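Local atomic coordinates of diphosphomevalonate decarboxylase, putative (Trypanosoma brucei, PDB entry 2HKE), a protein that probably catalyses the ATP-dependent decarboxylation of (R)-5-diphosphomevalonate to isopentenyl diphosphate, a precursor of isoprenoids and sterols. Residues R47-V52 with E375-P380; S51-D56 with K97-S102. The protein carries 1 engineered substitution. All blocks are in the same frame, centred on the assembly; numbering follows the deposited sequence.

Contact 1 (R47-V52 with E375-P380)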
loop_
_atom_site.group_PDB
_atom_site.type_symbol
_atom_site.label_atom_id
_atom_site.label_comp_id
_atom_site.label_asym_id
_atom_site.label_seq_id
_atom_site.Cartn_x
_atom_site.Cartn_y
_atom_site.Cartn_z
ATOM N N ARG A 47 3.335 -1.576 11.154
ATOM C CA ARG A 47 4.053 -2.477 10.251
ATOM C C ARG A 47 3.541 -3.905 10.422
ATOM O O ARG A 47 2.833 -4.220 11.407
ATOM C CB ARG A 47 5.565 -2.395 10.502
ATOM C CG ARG A 47 6.073 -3.115 11.755
ATOM C CD ARG A 47 5.561 -2.532 13.069
ATOM N NE ARG A 47 5.889 -3.373 14.244
ATOM C CZ ARG A 47 5.224 -4.466 14.659
ATOM N NH1 ARG A 47 4.177 -4.956 14.006
ATOM N NH2 ARG A 47 5.642 -5.105 15.745
ATOM N N SER A 48 3.897 -4.785 9.479
ATOM C CA SER A 48 3.721 -6.214 9.677
ATOM C C SER A 48 5.055 -6.823 10.049
ATOM O O SER A 48 6.109 -6.348 9.650
ATOM C CB SER A 48 3.170 -6.958 8.471
ATOM O OG SER A 48 1.991 -6.347 8.023
ATOM N N LYS A 49 4.971 -7.902 10.802
ATOM C CA LYS A 49 6.136 -8.595 11.277
ATOM C C LYS A 49 5.884 -10.079 11.080
ATOM O O LYS A 49 4.790 -10.569 11.387
ATOM C CB LYS A 49 6.326 -8.259 12.740
ATOM C CG LYS A 49 7.460 -9.001 13.431
ATOM C CD LYS A 49 7.784 -8.210 14.729
ATOM C CE LYS A 49 8.587 -8.955 15.687
ATOM N NZ LYS A 49 8.635 -8.178 16.995
ATOM N N THR A 50 6.896 -10.772 10.529
ATOM C CA THR A 50 6.892 -12.242 10.398
ATOM C C THR A 50 8.191 -12.839 10.917
ATOM O O THR A 50 9.266 -12.332 10.634
ATOM C CB THR A 50 6.738 -12.708 8.930
ATOM O OG1 THR A 50 5.478 -12.300 8.420
ATOM C CG2 THR A 50 6.879 -14.218 8.753
ATOM N N SER A 51 8.039 -13.946 11.618
ATOM C CA SER A 51 9.135 -14.786 12.067
ATOM C C SER A 51 8.956 -16.147 11.427
ATOM O O SER A 51 7.848 -16.685 11.360
ATOM C CB SER A 51 9.149 -14.909 13.605
ATOM O OG SER A 51 9.643 -13.710 14.210
ATOM N N VAL A 52 10.039 -16.715 10.927
ATOM C CA VAL A 52 9.974 -18.060 10.406
ATOM C C VAL A 52 11.056 -18.913 11.073
ATOM O O VAL A 52 12.141 -18.401 11.382
ATOM C CB VAL A 52 10.099 -18.097 8.851
ATOM C CG1 VAL A 52 9.026 -17.194 8.196
ATOM C CG2 VAL A 52 11.508 -17.682 8.388
ATOM N N GLU A 375 13.592 -10.084 18.881
ATOM C CA GLU A 375 12.311 -9.560 18.428
ATOM C C GLU A 375 11.436 -10.622 17.787
ATOM O O GLU A 375 10.355 -10.315 17.300
ATOM C CB GLU A 375 12.547 -8.452 17.408
ATOM C CG GLU A 375 13.519 -7.404 17.882
ATOM C CD GLU A 375 13.192 -6.015 17.353
ATOM O OE1 GLU A 375 12.057 -5.512 17.609
ATOM O OE2 GLU A 375 14.084 -5.410 16.709
ATOM N N SER A 376 11.896 -11.864 17.802
ATOM C CA SER A 376 11.187 -12.942 17.175
ATOM C C SER A 376 9.830 -13.184 17.801
ATOM O O SER A 376 9.650 -13.002 18.995
ATOM C CB SER A 376 12.020 -14.206 17.245
ATOM O OG SER A 376 11.329 -15.286 16.666
ATOM N N LEU A 377 8.881 -13.609 16.980
ATOM C CA LEU A 377 7.544 -13.990 17.427
ATOM C C LEU A 377 7.526 -15.458 17.780
ATOM O O LEU A 377 6.476 -16.002 18.136
ATOM C CB LEU A 377 6.521 -13.753 16.310
ATOM C CG LEU A 377 6.503 -12.345 15.734
ATOM C CD1 LEU A 377 5.473 -12.209 14.611
ATOM C CD2 LEU A 377 6.215 -11.360 16.843
ATOM N N ILE A 378 8.675 -16.096 17.598
ATOM C CA ILE A 378 8.854 -17.519 17.845
ATOM C C ILE A 378 9.820 -17.607 19.033
ATOM O O ILE A 378 10.985 -17.190 18.920
ATOM C CB ILE A 378 9.433 -18.249 16.589
ATOM C CG1 ILE A 378 8.418 -18.237 15.436
ATOM C CG2 ILE A 378 9.829 -19.685 16.908
ATOM C CD1 ILE A 378 8.943 -18.767 14.136
ATOM N N PRO A 379 9.335 -18.122 20.173
ATOM C CA PRO A 379 10.180 -18.226 21.363
ATOM C C PRO A 379 11.151 -19.402 21.270
ATOM O O PRO A 379 10.850 -20.406 20.609
ATOM C CB PRO A 379 9.168 -18.492 22.480
ATOM C CG PRO A 379 8.120 -19.312 21.810
ATOM C CD PRO A 379 7.985 -18.672 20.423
ATOM N N PRO A 380 12.292 -19.305 21.973
ATOM C CA PRO A 380 13.202 -20.449 22.048
ATOM C C PRO A 380 12.556 -21.576 22.860
ATOM O O PRO A 380 11.538 -21.338 23.540
ATOM C CB PRO A 380 14.421 -19.880 22.785
ATOM C CG PRO A 380 13.864 -18.767 23.619
ATOM C CD PRO A 380 12.769 -18.161 22.778
HETATM O O HOH W 1 9.801 -5.893 16.742
#
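Glu375 opens the path of the C-terminal loop over strand 48-55, and it meets the strand both directly and through water. Lys49 NZ comes to 2.8 Å from Glu375 O. A single water accepts a bond from Lys49 NZ at 2.6 Å and donates one to Glu375 OE1 at 2.4 Å, so lysine and carboxylate are joined although NZ and OE1 themselves stand 4.4 Å apart. Lys49 gets there as an extended arm, its CG anti to the backbone N (chi1 175°) and the methylenes beyond running nearly straight.

Ser376 turns its CB away from the strand and acts on its own loop: OG, anti to the backbone N, accepts from the Ile378 N at 2.9 Å, an ST turn that fixes the bend around Leu377. There the Leu377 N-H points at Ser51 OG, a nearly linear bond of 2.9 Å (174° at the hydrogen). The same hydroxyl is also hydrogen-bonded to Thr7 on the adjoining strand 5-15.

The Leu377 side chain crosses the lysine arm obliquely. Its CD2 methyl sits 3.6 Å from Lys49 CE, while CD1 lies against Lys49 CG and close to the Lys49 carbonyl oxygen; Leu377 also touches Val101 and Glu103 of strand 97-104. Ile378 follows with CD1 resting 3.6 Å from Ser51 O and CG1 beside Ser51 CB, whereas Thr50 and Val52 turn to the other side of the sheet and pack on helix 114-130.

The chemistry is that of an irregular segment docked on a strand whose own backbone is already paired on both edges. A serine hydroxyl takes the loop's N-H, the leucine and isoleucine bury aliphatic surface, and the water bridges two opposite charges too far apart for a direct salt bridge, and so is likely to steady both.

Contact 2 (S51-D56 with K97-S102)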
loop_
_atom_site.group_PDB
_atom_site.type_symbol
_atom_site.label_atom_id
_atom_site.label_comp_id
_atom_site.label_asym_id
_atom_site.label_seq_id
_atom_site.Cartn_x
_atom_site.Cartn_y
_atom_site.Cartn_z
ATOM N N SER A 51 8.039 -13.946 11.618
ATOM C CA SER A 51 9.135 -14.786 12.067
ATOM C C SER A 51 8.956 -16.147 11.427
ATOM O O SER A 51 7.848 -16.685 11.360
ATOM C CB SER A 51 9.149 -14.909 13.605
ATOM O OG SER A 51 9.643 -13.710 14.210
ATOM N N VAL A 52 10.039 -16.715 10.927
ATOM C CA VAL A 52 9.974 -18.060 10.406
ATOM C C VAL A 52 11.056 -18.913 11.073
ATOM O O VAL A 52 12.141 -18.401 11.382
ATOM C CB VAL A 52 10.099 -18.097 8.851
ATOM C CG1 VAL A 52 9.026 -17.194 8.196
ATOM C CG2 VAL A 52 11.508 -17.682 8.388
ATOM N N GLU A 53 10.752 -20.197 11.253
ATOM C CA GLU A 53 11.735 -21.162 11.766
ATOM C C GLU A 53 11.730 -22.430 10.934
ATOM O O GLU A 53 10.686 -23.024 10.745
ATOM C CB GLU A 53 11.426 -21.492 13.225
ATOM C CG GLU A 53 12.629 -22.105 13.974
ATOM C CD GLU A 53 12.247 -22.774 15.308
ATOM O OE1 GLU A 53 11.129 -22.570 15.856
ATOM O OE2 GLU A 53 13.089 -23.546 15.802
ATOM N N LEU A 54 12.886 -22.833 10.403
ATOM C CA LEU A 54 12.951 -24.108 9.661
ATOM C C LEU A 54 12.960 -25.228 10.677
ATOM O O LEU A 54 13.552 -25.092 11.746
ATOM C CB LEU A 54 14.174 -24.215 8.747
ATOM C CG LEU A 54 14.206 -23.409 7.442
ATOM C CD1 LEU A 54 15.047 -24.118 6.391
ATOM C CD2 LEU A 54 12.838 -23.192 6.881
ATOM N N ARG A 55 12.257 -26.308 10.355
ATOM C CA ARG A 55 12.079 -27.430 11.273
ATOM C C ARG A 55 12.351 -28.767 10.576
ATOM O O ARG A 55 12.159 -28.921 9.345
ATOM C CB ARG A 55 10.643 -27.440 11.819
ATOM C CG ARG A 55 10.197 -26.198 12.589
ATOM C CD ARG A 55 10.885 -26.078 13.953
ATOM N NE ARG A 55 10.683 -27.256 14.806
ATOM C CZ ARG A 55 9.660 -27.452 15.647
ATOM N NH1 ARG A 55 8.694 -26.551 15.801
ATOM N NH2 ARG A 55 9.599 -28.573 16.357
ATOM N N ASP A 56 12.814 -29.725 11.381
ATOM C CA ASP A 56 12.905 -31.148 10.996
ATOM C C ASP A 56 11.929 -32.015 11.791
ATOM O O ASP A 56 11.425 -33.023 11.289
ATOM C CB ASP A 56 14.321 -31.656 11.247
ATOM C CG ASP A 56 15.239 -31.347 10.108
ATOM O OD1 ASP A 56 14.981 -31.871 9.000
ATOM O OD2 ASP A 56 16.208 -30.572 10.312
ATOM N N LYS A 97 10.427 -28.370 6.672
ATOM C CA LYS A 97 9.172 -27.676 6.876
ATOM C C LYS A 97 9.480 -26.398 7.646
ATOM O O LYS A 97 10.548 -26.244 8.247
ATOM C CB LYS A 97 8.183 -28.511 7.695
ATOM C CG LYS A 97 7.933 -29.903 7.167
ATOM C CD LYS A 97 7.259 -29.893 5.810
ATOM C CE LYS A 97 7.350 -31.255 5.162
ATOM N NZ LYS A 97 8.765 -31.709 5.063
ATOM N N VAL A 98 8.517 -25.499 7.650
ATOM C CA VAL A 98 8.703 -24.218 8.262
ATOM C C VAL A 98 7.513 -23.869 9.155
ATOM O O VAL A 98 6.370 -24.194 8.833
ATOM C CB VAL A 98 8.939 -23.162 7.158
ATOM C CG1 VAL A 98 7.738 -23.092 6.177
ATOM C CG2 VAL A 98 9.273 -21.821 7.747
ATOM N N ASN A 99 7.800 -23.260 10.297
ATOM C CA ASN A 99 6.779 -22.590 11.123
ATOM C C ASN A 99 6.838 -21.109 10.801
ATOM O O ASN A 99 7.875 -20.501 10.969
ATOM C CB ASN A 99 7.016 -22.673 12.643
ATOM C CG ASN A 99 7.051 -24.092 13.182
ATOM O OD1 ASN A 99 8.018 -24.460 13.864
ATOM N ND2 ASN A 99 6.001 -24.865 12.950
ATOM N N ILE A 100 5.729 -20.552 10.349
ATOM C CA ILE A 100 5.599 -19.128 10.050
ATOM C C ILE A 100 4.629 -18.514 11.040
ATOM O O ILE A 100 3.523 -19.049 11.233
ATOM C CB ILE A 100 4.969 -18.929 8.650
ATOM C CG1 ILE A 100 5.748 -19.688 7.570
ATOM C CG2 ILE A 100 4.864 -17.450 8.297
ATOM C CD1 ILE A 100 5.000 -19.769 6.278
ATOM N N VAL A 101 5.032 -17.393 11.621
ATOM C CA VAL A 101 4.222 -16.688 12.610
ATOM C C VAL A 101 4.203 -15.240 12.186
ATOM O O VAL A 101 5.260 -14.620 12.046
ATOM C CB VAL A 101 4.836 -16.838 14.028
ATOM C CG1 VAL A 101 4.078 -15.985 15.043
ATOM C CG2 VAL A 101 4.901 -18.315 14.439
ATOM N N SER A 102 3.006 -14.721 11.912
ATOM C CA SER A 102 2.879 -13.408 11.338
ATOM C C SER A 102 1.929 -12.564 12.175
ATOM O O SER A 102 0.910 -13.071 12.648
ATOM C CB SER A 102 2.342 -13.525 9.926
ATOM O OG SER A 102 3.285 -14.215 9.154
#
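Six backbone bonds knit strand 51-55 antiparallel to strand 97-102, in three hydrogen-bonded pairs: Ser51 with Val101, Glu53 with Asn99, and Arg55 with Lys97. The Ser51 N to Val101 O bond is 2.9 Å long and nearly straight, whereas at the far end Lys97 N to Arg55 O stretches to 3.2 Å and bends to 140° at the hydrogen. The intervening backbone groups look the other way: Val52 bonds to Val6 of strand 5-15, the Val98 N-H goes to Asp61 OD1, and the backbones of Val98 and Ile100 bond to Thr62, that of Ile100 also to Arg64.

One side-chain bond is added on the face carrying Glu53, Arg55 and Asn99. Arg55 curls back, bent at chi2 and chi3, until NH1 gives a hydrogen to Asn99 OD1 at 2.9 Å. The oxygen sits near the guanidinium plane, at its edge, and the donor lies on an OD1 lone pair although the two flat groups are turned 58° apart. The amide's other end, ND2, is hydrogen-bonded to Thr62 OG1, so Asn99 is held at both polar atoms. Lys97 NZ turns back to the carbonyl of Asn95.

On the reverse face Val52, Leu54, Val98 and Ile100 form an apolar patch. Leu54 crosses Val98 obliquely, its CD2 3.9 Å from Val98 CB, and Ile100 lies alongside Val52. Val52 and Leu54 touch helix 114-130, Val98 helix 76-86, and Ile100 Leu63. The pair belongs to the mixed sheet, with helices on one face, of the S5-like N-terminal domain found in the GHMP kinase superfamily.

Strand 48-55 is common to both contacts, whose centres lie about 10 Å apart on the same side of the chain's centre. Contact 2 pairs this strand with strand 97-104, 41 residues further on, whereas contact 1 uses the C-terminal residues, 323 residues further on. The two meet directly: Ile378 CG1 touches Val101 CG2 at 3.7 Å, and on the helix-covered face Thr50 OG1 and Ser102 OG are 3.0 Å apart, a probable hydrogen bond. The C-terminal tail thus returns to the N-terminal domain's sheet and lies over the face bearing Ser51, Glu53 and Val101, where Ser376 also touches Cys5 and Thr7 of strand 5-15.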